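Local coordinates for hypothetical methylmalonyl-CoA decarboxylase alpha subunit (Sulfolobus tokodaii, PDB 1X0U), which is of unknown function but belongs to the carboxyl transferase family, with a ClpP/crotonase-type fold, and assembles from six copies of the chain, at residues G339-D344 and V367-Y372; Q313-G318 and V330-E335; K389-F394 and H414-I419. All coordinates share one frame; numbering follows the deposited sequence.

Contact 1 (G339-D344 and V367-Y372)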
ATOM      1  N   GLY A 339      29.116  14.746  33.137  1.00 12.86           N
ATOM      2  CA  GLY A 339      28.447  13.864  32.196  1.00 11.57           C
ATOM      3  C   GLY A 339      26.983  13.662  32.536  1.00 10.50           C
ATOM      4  O   GLY A 339      26.275  12.938  31.852  1.00  9.37           O
ATOM      5  N   SER A 340      26.536  14.286  33.618  1.00 11.99           N
ATOM      6  CA  SER A 340      25.146  14.187  34.026  1.00 12.33           C
ATOM      7  C   SER A 340      24.297  14.796  32.917  1.00 13.75           C
ATOM      8  O   SER A 340      24.662  15.829  32.334  1.00 12.48           O
ATOM      9  CB  SER A 340      24.916  14.950  35.328  1.00 11.46           C
ATOM     10  OG  SER A 340      25.751  14.457  36.360  1.00 15.45           O
ATOM     11  N   ILE A 341      23.178  14.152  32.617  1.00 12.55           N
ATOM     12  CA  ILE A 341      22.302  14.647  31.574  1.00 16.47           C
ATOM     13  C   ILE A 341      21.469  15.782  32.155  1.00 17.35           C
ATOM     14  O   ILE A 341      21.162  15.806  33.353  1.00 17.68           O
ATOM     15  CB  ILE A 341      21.424  13.507  30.991  1.00 18.57           C
ATOM     16  CG1 ILE A 341      20.127  14.073  30.423  1.00 18.06           C
ATOM     17  CG2 ILE A 341      21.175  12.452  32.049  1.00 22.46           C
ATOM     18  CD1 ILE A 341      20.317  14.888  29.205  1.00 23.18           C
ATOM     19  N   ASP A 342      21.108  16.716  31.286  1.00 16.89           N
ATOM     20  CA  ASP A 342      20.385  17.915  31.672  1.00 16.81           C
ATOM     21  C   ASP A 342      19.246  18.257  30.695  1.00 14.91           C
ATOM     22  O   ASP A 342      19.128  17.633  29.654  1.00 14.64           O
ATOM     23  CB  ASP A 342      21.418  19.037  31.702  1.00 21.62           C
ATOM     24  CG  ASP A 342      20.885  20.293  32.250  1.00 23.49           C
ATOM     25  OD1 ASP A 342      20.215  20.221  33.302  1.00 26.88           O
ATOM     26  OD2 ASP A 342      21.149  21.345  31.634  1.00 25.98           O
ATOM     27  N   ILE A 343      18.419  19.248  31.040  1.00 13.67           N
ATOM     28  CA  ILE A 343      17.313  19.683  30.173  1.00 11.92           C
ATOM     29  C   ILE A 343      17.807  20.086  28.782  1.00 13.03           C
ATOM     30  O   ILE A 343      17.303  19.608  27.759  1.00 12.41           O
ATOM     31  CB  ILE A 343      16.577  20.896  30.767  1.00 11.99           C
ATOM     32  CG1 ILE A 343      15.703  20.460  31.937  1.00 13.72           C
ATOM     33  CG2 ILE A 343      15.712  21.557  29.709  1.00 11.46           C
ATOM     34  CD1 ILE A 343      14.967  21.613  32.605  1.00 11.24           C
ATOM     35  N   ASP A 344      18.790  20.981  28.750  1.00 11.08           N
ATOM     36  CA  ASP A 344      19.353  21.449  27.493  1.00 10.90           C
ATOM     37  C   ASP A 344      19.956  20.300  26.699  1.00  9.85           C
ATOM     38  O   ASP A 344      19.756  20.191  25.491  1.00  9.16           O
ATOM     39  CB  ASP A 344      20.439  22.501  27.756  1.00 13.27           C
ATOM     40  CG  ASP A 344      19.874  23.822  28.257  1.00 13.61           C
ATOM     41  OD1 ASP A 344      20.673  24.717  28.603  1.00 15.75           O
ATOM     42  OD2 ASP A 344      18.643  23.973  28.301  1.00 13.55           O
ATOM     43  N   VAL A 367      28.811   5.808  26.261  1.00 13.07           N
ATOM     44  CA  VAL A 367      28.279   6.146  27.571  1.00 10.94           C
ATOM     45  C   VAL A 367      29.201   6.309  28.765  1.00 12.67           C
ATOM     46  O   VAL A 367      30.139   5.534  28.967  1.00 12.15           O
ATOM     47  CB  VAL A 367      27.191   5.112  27.968  1.00  9.78           C
ATOM     48  CG1 VAL A 367      26.499   5.539  29.268  1.00  8.61           C
ATOM     49  CG2 VAL A 367      26.186   4.960  26.829  1.00  8.93           C
ATOM     50  N   ASP A 368      28.881   7.322  29.569  1.00 12.22           N
ATOM     51  CA  ASP A 368      29.579   7.629  30.811  1.00 13.79           C
ATOM     52  C   ASP A 368      28.798   8.743  31.478  1.00 12.70           C
ATOM     53  O   ASP A 368      29.204   9.895  31.486  1.00 12.48           O
ATOM     54  CB  ASP A 368      31.030   8.068  30.568  1.00 14.58           C
ATOM     55  CG  ASP A 368      31.818   8.187  31.863  1.00 15.81           C
ATOM     56  OD1 ASP A 368      31.303   7.743  32.917  1.00 14.74           O
ATOM     57  OD2 ASP A 368      32.953   8.719  31.828  1.00 16.36           O
ATOM     58  N   THR A 369      27.650   8.380  32.025  1.00 14.12           N
ATOM     59  CA  THR A 369      26.780   9.337  32.680  1.00 14.92           C
ATOM     60  C   THR A 369      26.267   8.754  33.993  1.00 14.58           C
ATOM     61  O   THR A 369      25.812   7.609  34.040  1.00 16.63           O
ATOM     62  CB  THR A 369      25.595   9.717  31.751  1.00 14.55           C
ATOM     63  OG1 THR A 369      24.689  10.576  32.451  1.00 15.03           O
ATOM     64  CG2 THR A 369      24.858   8.463  31.268  1.00 14.36           C
ATOM     65  N   PRO A 370      26.352   9.534  35.079  1.00 13.25           N
ATOM     66  CA  PRO A 370      25.916   9.146  36.420  1.00 13.84           C
ATOM     67  C   PRO A 370      24.442   9.431  36.695  1.00 14.81           C
ATOM     68  O   PRO A 370      23.916   9.041  37.738  1.00 13.64           O
ATOM     69  CB  PRO A 370      26.816   9.988  37.309  1.00 14.03           C
ATOM     70  CG  PRO A 370      26.826  11.283  36.565  1.00 13.23           C
ATOM     71  CD  PRO A 370      27.029  10.845  35.122  1.00 12.51           C
ATOM     72  N   GLY A 371      23.777  10.119  35.769  1.00 15.23           N
ATOM     73  CA  GLY A 371      22.377  10.450  35.970  1.00 14.02           C
ATOM     74  C   GLY A 371      22.058  11.851  35.481  1.00 13.22           C
ATOM     75  O   GLY A 371      22.676  12.323  34.543  1.00 12.65           O
ATOM     76  N   TYR A 372      21.106  12.521  36.125  1.00 14.57           N
ATOM     77  CA  TYR A 372      20.701  13.865  35.722  1.00 15.15           C
ATOM     78  C   TYR A 372      21.133  14.936  36.709  1.00 16.25           C
ATOM     79  O   TYR A 372      21.434  14.635  37.857  1.00 18.63           O
ATOM     80  CB  TYR A 372      19.173  13.922  35.544  1.00 14.08           C
ATOM     81  CG  TYR A 372      18.662  12.972  34.478  1.00 17.01           C
ATOM     82  CD1 TYR A 372      18.677  11.586  34.686  1.00 15.20           C
ATOM     83  CD2 TYR A 372      18.264  13.449  33.223  1.00 15.37           C
ATOM     84  CE1 TYR A 372      18.325  10.706  33.661  1.00 15.96           C
ATOM     85  CE2 TYR A 372      17.913  12.581  32.205  1.00 15.87           C
ATOM     86  CZ  TYR A 372      17.954  11.213  32.427  1.00 17.54           C
ATOM     87  OH  TYR A 372      17.694  10.353  31.394  1.00 17.37           O
TER
HETATM   88  O   HOH W   1      23.929  12.958  37.683  1.00 17.02           O
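In Ile-341 CG1 stands anti to the backbone N (chi1 154°), and in Tyr-372 CG is anti to the carbonyl carbon, beside the backbone N (chi1 -61°). With these torsions the two side chains lie side by side, pointing the same way, and CG1 of Ile-341 comes near CE2 and CD2 of the tyrosine. One face of the ring is turned to the isoleucine, and CG2 lies over its centre as a CH-pi contact.

The backbones are joined by a single bridge at this same pair. Ile-341 N donates to Gly-371 O across 2.7 Å, and a CA-H...O contact of 3.1 Å from Tyr-372 CA to Ile-341 O accompanies it. Further along, OG1 of Thr-369 donates a hydrogen bond to Gly-339 O at 2.9 Å, approaching from above the carbonyl plane, and takes a weak bond from Gly-371 N at 3.5 Å. Gly-339 has positive phi (87°), where a CB would jam against the carbonyl O of the residue before and clash with Asp-368 O. A water donates to Ser-340 OG (2.7 Å) and to Tyr-372 O (3.0 Å); OG also bonds Phe-337 O.

The contact belongs to the beta-alpha-beta unit in which strand 325-332 leads through helix 343-358 to strand 363-369. It ties the approach to that helix, whose N-cap is Asp-342, to the loop leaving the second strand. Val-200 of a second subunit packs on Tyr-372. The chemistry is therefore divided: an apolar isoleucine-tyrosine pairing is flanked by main-chain carbonyls, of which Gly-371 O takes an N-H, Gly-339 O a hydroxyl and Tyr-372 O a water, so that two irregular loops are fixed with little regular sheet between them.

Contact 2 (Q313-G318 and V330-E335)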
ATOM      1  N   GLN A 313      27.406  21.407  26.701  1.00 15.76           N
ATOM      2  CA  GLN A 313      28.591  20.597  26.438  1.00 16.55           C
ATOM      3  C   GLN A 313      28.450  19.353  27.305  1.00 15.63           C
ATOM      4  O   GLN A 313      29.272  18.446  27.296  1.00 16.52           O
ATOM      5  CB  GLN A 313      29.843  21.402  26.778  1.00 18.28           C
ATOM      6  CG  GLN A 313      29.857  22.743  26.068  1.00 23.08           C
ATOM      7  CD  GLN A 313      31.233  23.372  26.008  1.00 26.45           C
ATOM      8  OE1 GLN A 313      31.799  23.775  27.034  1.00 28.08           O
ATOM      9  NE2 GLN A 313      31.785  23.459  24.799  1.00 25.62           N
ATOM     10  N   ASN A 314      27.353  19.376  28.044  1.00 16.33           N
ATOM     11  CA  ASN A 314      26.851  18.355  28.942  1.00 16.66           C
ATOM     12  C   ASN A 314      26.941  17.003  28.188  1.00 16.27           C
ATOM     13  O   ASN A 314      27.296  15.975  28.767  1.00 14.91           O
ATOM     14  CB  ASN A 314      25.401  18.800  29.262  1.00 16.75           C
ATOM     15  CG  ASN A 314      24.652  17.845  30.139  1.00 18.55           C
ATOM     16  OD1 ASN A 314      24.583  16.648  29.869  1.00 27.11           O
ATOM     17  ND2 ASN A 314      24.049  18.371  31.185  1.00 17.63           N
ATOM     18  N   ILE A 315      26.608  17.011  26.893  1.00 15.57           N
ATOM     19  CA  ILE A 315      26.709  15.813  26.058  1.00 16.48           C
ATOM     20  C   ILE A 315      27.227  16.225  24.693  1.00 13.23           C
ATOM     21  O   ILE A 315      27.092  17.379  24.296  1.00 14.84           O
ATOM     22  CB  ILE A 315      25.351  15.046  25.867  1.00 18.14           C
ATOM     23  CG1 ILE A 315      24.523  15.662  24.742  1.00 19.89           C
ATOM     24  CG2 ILE A 315      24.568  15.060  27.158  1.00 24.59           C
ATOM     25  CD1 ILE A 315      23.933  17.001  25.065  1.00 20.80           C
ATOM     26  N   ILE A 316      27.821  15.283  23.976  1.00 11.53           N
ATOM     27  CA  ILE A 316      28.372  15.571  22.658  1.00 12.10           C
ATOM     28  C   ILE A 316      27.645  14.816  21.561  1.00 12.84           C
ATOM     29  O   ILE A 316      27.331  13.628  21.703  1.00 13.63           O
ATOM     30  CB  ILE A 316      29.847  15.178  22.582  1.00 12.60           C
ATOM     31  CG1 ILE A 316      30.634  15.878  23.699  1.00 14.01           C
ATOM     32  CG2 ILE A 316      30.399  15.539  21.219  1.00 11.35           C
ATOM     33  CD1 ILE A 316      31.893  15.107  24.133  1.00 10.29           C
ATOM     34  N   VAL A 317      27.377  15.509  20.461  1.00 13.44           N
ATOM     35  CA  VAL A 317      26.703  14.903  19.321  1.00 10.73           C
ATOM     36  C   VAL A 317      27.297  15.472  18.052  1.00 11.86           C
ATOM     37  O   VAL A 317      27.640  16.653  17.993  1.00 12.86           O
ATOM     38  CB  VAL A 317      25.161  15.174  19.323  1.00 12.42           C
ATOM     39  CG1 VAL A 317      24.516  14.547  20.566  1.00  8.96           C
ATOM     40  CG2 VAL A 317      24.872  16.688  19.245  1.00  6.54           C
ATOM     41  N   GLY A 318      27.425  14.629  17.039  1.00 10.92           N
ATOM     42  CA  GLY A 318      27.977  15.091  15.791  1.00 10.70           C
ATOM     43  C   GLY A 318      28.070  13.988  14.765  1.00 11.26           C
ATOM     44  O   GLY A 318      27.679  12.837  15.023  1.00  9.84           O
ATOM     45  N   VAL A 330      26.469  10.140  19.834  1.00 10.99           N
ATOM     46  CA  VAL A 330      25.915  10.757  21.026  1.00 10.58           C
ATOM     47  C   VAL A 330      26.820  10.236  22.132  1.00 13.50           C
ATOM     48  O   VAL A 330      26.909   9.020  22.353  1.00 13.61           O
ATOM     49  CB  VAL A 330      24.467  10.307  21.279  1.00  8.76           C
ATOM     50  CG1 VAL A 330      23.901  11.014  22.504  1.00  7.16           C
ATOM     51  CG2 VAL A 330      23.624  10.609  20.065  1.00 10.27           C
ATOM     52  N   ALA A 331      27.501  11.145  22.821  1.00 13.74           N
ATOM     53  CA  ALA A 331      28.430  10.729  23.864  1.00 12.54           C
ATOM     54  C   ALA A 331      28.448  11.685  25.043  1.00 10.67           C
ATOM     55  O   ALA A 331      28.597  12.888  24.860  1.00 12.92           O
ATOM     56  CB  ALA A 331      29.828  10.601  23.262  1.00 12.50           C
ATOM     57  N   ASN A 332      28.297  11.149  26.251  1.00 11.19           N
ATOM     58  CA  ASN A 332      28.302  11.968  27.457  1.00 11.46           C
ATOM     59  C   ASN A 332      29.675  12.598  27.655  1.00 13.03           C
ATOM     60  O   ASN A 332      30.701  11.975  27.380  1.00 13.49           O
ATOM     61  CB  ASN A 332      27.929  11.123  28.667  1.00 11.02           C
ATOM     62  CG  ASN A 332      26.615  10.394  28.474  1.00 12.75           C
ATOM     63  OD1 ASN A 332      25.552  11.015  28.361  1.00 15.75           O
ATOM     64  ND2 ASN A 332      26.680   9.073  28.415  1.00 11.92           N
ATOM     65  N   ASN A 333      29.684  13.845  28.112  1.00 13.31           N
ATOM     66  CA  ASN A 333      30.932  14.573  28.315  1.00 14.07           C
ATOM     67  C   ASN A 333      31.202  14.711  29.801  1.00 14.45           C
ATOM     68  O   ASN A 333      30.497  15.434  30.502  1.00 13.99           O
ATOM     69  CB  ASN A 333      30.840  15.961  27.665  1.00 14.46           C
ATOM     70  CG  ASN A 333      32.154  16.730  27.725  1.00 15.50           C
ATOM     71  OD1 ASN A 333      32.232  17.888  27.302  1.00 16.30           O
ATOM     72  ND2 ASN A 333      33.187  16.093  28.245  1.00 15.16           N
ATOM     73  N   PRO A 334      32.226  14.006  30.303  1.00 15.42           N
ATOM     74  CA  PRO A 334      32.617  14.025  31.717  1.00 15.68           C
ATOM     75  C   PRO A 334      33.064  15.413  32.181  1.00 15.48           C
ATOM     76  O   PRO A 334      32.881  15.788  33.337  1.00 17.64           O
ATOM     77  CB  PRO A 334      33.772  13.020  31.775  1.00 16.28           C
ATOM     78  CG  PRO A 334      33.538  12.119  30.600  1.00 16.78           C
ATOM     79  CD  PRO A 334      33.084  13.089  29.534  1.00 15.94           C
ATOM     80  N   GLU A 335      33.646  16.167  31.259  1.00 15.31           N
ATOM     81  CA  GLU A 335      34.152  17.503  31.543  1.00 16.89           C
ATOM     82  C   GLU A 335      33.104  18.576  31.866  1.00 16.24           C
ATOM     83  O   GLU A 335      33.455  19.649  32.337  1.00 17.17           O
ATOM     84  CB  GLU A 335      35.022  17.956  30.377  1.00 16.73           C
ATOM     85  CG  GLU A 335      36.271  17.121  30.222  1.00 20.22           C
ATOM     86  CD  GLU A 335      37.025  17.413  28.940  1.00 22.06           C
ATOM     87  OE1 GLU A 335      38.200  17.001  28.858  1.00 24.25           O
ATOM     88  OE2 GLU A 335      36.444  18.043  28.021  1.00 20.79           O
TER
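Val-317 and Val-330 lie side by side, pointing the same way, as a non-hydrogen-bonded pair of the antiparallel beta hairpin formed by strands 315-322 and 325-332. CG1 of Val-317, anti to its carbonyl carbon, rests against CG2 of Val-330 at 4.1 Å. Ile-315 and Asn-332 form the other non-hydrogen-bonded pair on this face. The isoleucine has CG1 in the crowded position between N and carbonyl carbon (chi1 84°); the end of its side chain leads away from the partner strand. Helix 343-358 covers Ile-315 and Val-317 through Ala-345 and Phe-352, and its Lys-348 reaches Ile-315 O with NZ.

On the reverse face Ile-316 is paired with Ala-331, and here the bonding is two-way. Ile-316 N donates to Ala-331 O and Ala-331 N to Ile-316 O, each across 2.7 Å. The apolar end of Ile-316 runs past Ala-331 to Asn-333, whose side chain it crosses obliquely; CD1 comes within 3.8 Å of Asn-333 CB. CG of Asn-333 is anti to the backbone N, 4.0 Å from Ile-316 CD1. Helix 291-298 packs on this face, with Met-291 on Ala-331 and Arg-292 on Ile-316 and Asn-333. The contact thus illustrates how a hairpin within a larger mixed sheet lies between helices, one face taking valine, isoleucine and asparagine and the other isoleucine and alanine. Past the regular ladder, the last cross-strand bond stretches to 3.3 Å, with Asn-333 N lying above the carbonyl plane of Asn-314 O.

Contact 3 (K389-F394 and H414-I419)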
ATOM      1  N   LYS A 389      12.386  13.035  26.192  1.00 11.61           N
ATOM      2  CA  LYS A 389      12.569  13.190  24.751  1.00 10.94           C
ATOM      3  C   LYS A 389      13.636  12.253  24.181  1.00 11.31           C
ATOM      4  O   LYS A 389      13.499  11.753  23.073  1.00 13.10           O
ATOM      5  CB  LYS A 389      12.913  14.647  24.415  1.00 13.35           C
ATOM      6  CG  LYS A 389      11.776  15.644  24.668  1.00 11.93           C
ATOM      7  CD  LYS A 389      12.220  17.083  24.413  1.00 11.20           C
ATOM      8  CE  LYS A 389      11.089  18.085  24.704  1.00 10.84           C
ATOM      9  NZ  LYS A 389      11.569  19.506  24.660  1.00 10.90           N
ATOM     10  N   MET A 390      14.704  12.028  24.933  1.00 11.86           N
ATOM     11  CA  MET A 390      15.761  11.133  24.473  1.00 11.50           C
ATOM     12  C   MET A 390      15.236   9.703  24.398  1.00 11.12           C
ATOM     13  O   MET A 390      15.535   8.973  23.452  1.00 10.44           O
ATOM     14  CB  MET A 390      16.966  11.188  25.420  1.00 10.82           C
ATOM     15  CG  MET A 390      17.792  12.470  25.298  1.00 10.12           C
ATOM     16  SD  MET A 390      19.254  12.498  26.369  1.00 11.73           S
ATOM     17  CE  MET A 390      20.270  11.299  25.551  1.00  9.98           C
ATOM     18  N   LEU A 391      14.454   9.315  25.400  1.00 10.43           N
ATOM     19  CA  LEU A 391      13.880   7.974  25.468  1.00 11.72           C
ATOM     20  C   LEU A 391      12.983   7.732  24.250  1.00 11.82           C
ATOM     21  O   LEU A 391      13.064   6.689  23.598  1.00 12.54           O
ATOM     22  CB  LEU A 391      13.068   7.820  26.756  1.00 10.87           C
ATOM     23  CG  LEU A 391      13.835   8.033  28.068  1.00 12.09           C
ATOM     24  CD1 LEU A 391      12.882   8.021  29.241  1.00 10.02           C
ATOM     25  CD2 LEU A 391      14.891   6.946  28.231  1.00 13.07           C
ATOM     26  N   TYR A 392      12.144   8.723  23.952  1.00 10.92           N
ATOM     27  CA  TYR A 392      11.229   8.667  22.833  1.00 10.15           C
ATOM     28  C   TYR A 392      12.023   8.596  21.539  1.00 11.00           C
ATOM     29  O   TYR A 392      11.816   7.714  20.712  1.00 10.96           O
ATOM     30  CB  TYR A 392      10.337   9.916  22.826  1.00 11.32           C
ATOM     31  CG  TYR A 392       9.255   9.914  21.757  1.00 10.92           C
ATOM     32  CD1 TYR A 392       9.579   9.991  20.397  1.00 12.95           C
ATOM     33  CD2 TYR A 392       7.915   9.796  22.103  1.00 11.20           C
ATOM     34  CE1 TYR A 392       8.584   9.950  19.406  1.00 11.69           C
ATOM     35  CE2 TYR A 392       6.919   9.751  21.125  1.00 12.54           C
ATOM     36  CZ  TYR A 392       7.259   9.825  19.782  1.00 12.21           C
ATOM     37  OH  TYR A 392       6.272   9.751  18.826  1.00 14.75           O
ATOM     38  N   ALA A 393      12.953   9.527  21.376  1.00 10.49           N
ATOM     39  CA  ALA A 393      13.757   9.578  20.167  1.00  8.78           C
ATOM     40  C   ALA A 393      14.492   8.273  19.826  1.00  8.45           C
ATOM     41  O   ALA A 393      14.506   7.853  18.668  1.00  8.21           O
ATOM     42  CB  ALA A 393      14.722  10.736  20.264  1.00  7.99           C
ATOM     43  N   PHE A 394      15.118   7.632  20.813  1.00  8.31           N
ATOM     44  CA  PHE A 394      15.812   6.367  20.544  1.00  9.75           C
ATOM     45  C   PHE A 394      14.798   5.251  20.285  1.00  8.78           C
ATOM     46  O   PHE A 394      14.942   4.477  19.341  1.00  7.96           O
ATOM     47  CB  PHE A 394      16.718   5.966  21.721  1.00 10.78           C
ATOM     48  CG  PHE A 394      18.135   6.453  21.595  1.00 11.09           C
ATOM     49  CD1 PHE A 394      18.727   7.179  22.620  1.00 10.99           C
ATOM     50  CD2 PHE A 394      18.883   6.163  20.461  1.00 12.56           C
ATOM     51  CE1 PHE A 394      20.038   7.604  22.518  1.00 13.55           C
ATOM     52  CE2 PHE A 394      20.200   6.586  20.346  1.00 14.24           C
ATOM     53  CZ  PHE A 394      20.781   7.309  21.380  1.00 12.78           C
ATOM     54  N   HIS A 414      21.083   5.824  32.052  1.00 11.29           N
ATOM     55  CA  HIS A 414      21.606   4.599  31.450  1.00 10.71           C
ATOM     56  C   HIS A 414      20.644   4.208  30.337  1.00 11.00           C
ATOM     57  O   HIS A 414      21.043   3.905  29.208  1.00 11.75           O
ATOM     58  CB  HIS A 414      21.661   3.476  32.499  1.00 11.09           C
ATOM     59  CG  HIS A 414      21.869   2.108  31.918  1.00 14.28           C
ATOM     60  ND1 HIS A 414      20.918   1.112  32.000  1.00 14.09           N
ATOM     61  CD2 HIS A 414      22.928   1.564  31.271  1.00 12.85           C
ATOM     62  CE1 HIS A 414      21.383   0.013  31.433  1.00 11.88           C
ATOM     63  NE2 HIS A 414      22.600   0.260  30.982  1.00 14.55           N
ATOM     64  N   ILE A 415      19.364   4.224  30.683  1.00 10.09           N
ATOM     65  CA  ILE A 415      18.292   3.881  29.761  1.00  9.88           C
ATOM     66  C   ILE A 415      18.230   4.886  28.626  1.00 10.16           C
ATOM     67  O   ILE A 415      18.055   4.516  27.469  1.00  7.38           O
ATOM     68  CB  ILE A 415      16.924   3.878  30.498  1.00  9.59           C
ATOM     69  CG1 ILE A 415      17.010   2.966  31.718  1.00  5.95           C
ATOM     70  CG2 ILE A 415      15.805   3.404  29.552  1.00  7.94           C
ATOM     71  CD1 ILE A 415      15.832   3.080  32.645  1.00  7.33           C
ATOM     72  N   ALA A 416      18.396   6.162  28.964  1.00 11.30           N
ATOM     73  CA  ALA A 416      18.325   7.230  27.971  1.00 11.91           C
ATOM     74  C   ALA A 416      19.467   7.235  26.963  1.00 11.35           C
ATOM     75  O   ALA A 416      19.411   7.956  25.966  1.00 11.45           O
ATOM     76  CB  ALA A 416      18.240   8.594  28.675  1.00 12.32           C
ATOM     77  N   MET A 417      20.504   6.443  27.198  1.00  9.56           N
ATOM     78  CA  MET A 417      21.602   6.431  26.242  1.00 10.68           C
ATOM     79  C   MET A 417      21.421   5.326  25.211  1.00 10.71           C
ATOM     80  O   MET A 417      22.246   5.174  24.311  1.00 12.01           O
ATOM     81  CB  MET A 417      22.953   6.291  26.958  1.00 12.27           C
ATOM     82  CG  MET A 417      23.403   7.559  27.697  1.00 11.03           C
ATOM     83  SD  MET A 417      23.410   9.013  26.621  1.00 14.91           S
ATOM     84  CE  MET A 417      24.862   8.683  25.592  1.00  9.41           C
ATOM     85  N   SER A 418      20.324   4.576  25.355  1.00 11.28           N
ATOM     86  CA  SER A 418      19.925   3.469  24.472  1.00 11.37           C
ATOM     87  C   SER A 418      20.334   2.078  24.942  1.00 10.27           C
ATOM     88  O   SER A 418      21.499   1.688  24.838  1.00 10.89           O
ATOM     89  CB  SER A 418      20.437   3.666  23.039  1.00 11.76           C
ATOM     90  OG  SER A 418      20.055   2.557  22.222  1.00 14.07           O
ATOM     91  N   ILE A 419      19.358   1.332  25.449  1.00  9.53           N
ATOM     92  CA  ILE A 419      19.587  -0.025  25.924  1.00 11.22           C
ATOM     93  C   ILE A 419      18.741  -0.978  25.086  1.00 11.47           C
ATOM     94  O   ILE A 419      17.787  -0.552  24.437  1.00 12.55           O
ATOM     95  CB  ILE A 419      19.210  -0.178  27.406  1.00 10.28           C
ATOM     96  CG1 ILE A 419      17.732   0.148  27.613  1.00 10.69           C
ATOM     97  CG2 ILE A 419      20.091   0.723  28.249  1.00  6.12           C
ATOM     98  CD1 ILE A 419      17.246  -0.083  29.049  1.00  9.80           C
TER
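Leu-391 drives its CD2 methyl to 3.5 Å from Ala-416 CA, closer than usual van der Waals contact. The same methyl also touches Ala-416 CB at 3.8 Å and Ile-415 CG2 at 3.9 Å, so one branch of the leucine meets both residues. The Phe-394 ring is also closely met: Ser-418 CB stands 3.7 Å from its centroid, almost on the ring normal, as a CH-pi contact over one face, while Ala-416 O approaches the ring edge near its plane, 3.5 Å from CD1.

Ser-418, the first residue to leave helical phi/psi, places CB over the ring. Its phi is positive (96°), and its N bonds Ile-415 O, three residues back, just as Met-417 N bonds His-414 O. The partner helix, 383-396, is part of the beta-alpha-beta crossover from strand 363-369 to its parallel neighbour 401-406 in this crotonase-like fold. One side of it packs against the end of helix 411-416, which comes after strands 401-406 and 408-410.

Met-390 is held less evenly. Its CE lies 3.5 Å from Ala-416 O, but its other pairs are looser: CB is 4.4 Å from Ala-416 CB, and the chain, bent at chi3 (71°), brings CE to 4.0 Å from Met-417 SD, with the two side chains lying alongside each other. Met-417 also packs on Val-330 and Asn-332. No hydrogen bond spans the two segments, and solvent has little access: the touching residues are buried, and a second subunit sets Tyr-180 on Leu-391 and Tyr-150 on Ile-415.

Overall arrangement
Followed from the N terminus, the three contacts come in series, with no nesting or crossing. Contact 2 closes first, over eleven residues, as the hairpin of strands 315-322 and 325-332. The chain then opens contact 1 at the start of helix 343-358, and after that helix and strand 363-369 it closes the loop 22 residues later. Contact 3 spans 19 residues, from helix 383-396 through strand 401-406 to the end of helix 411-416. They are bound in space as well: Tyr-372 and Ile-341 reach Ala-416 and Met-390, and Met-417 touches Val-367 and Asn-332. Together the contacts knit one mixed sheet to helices packed around it.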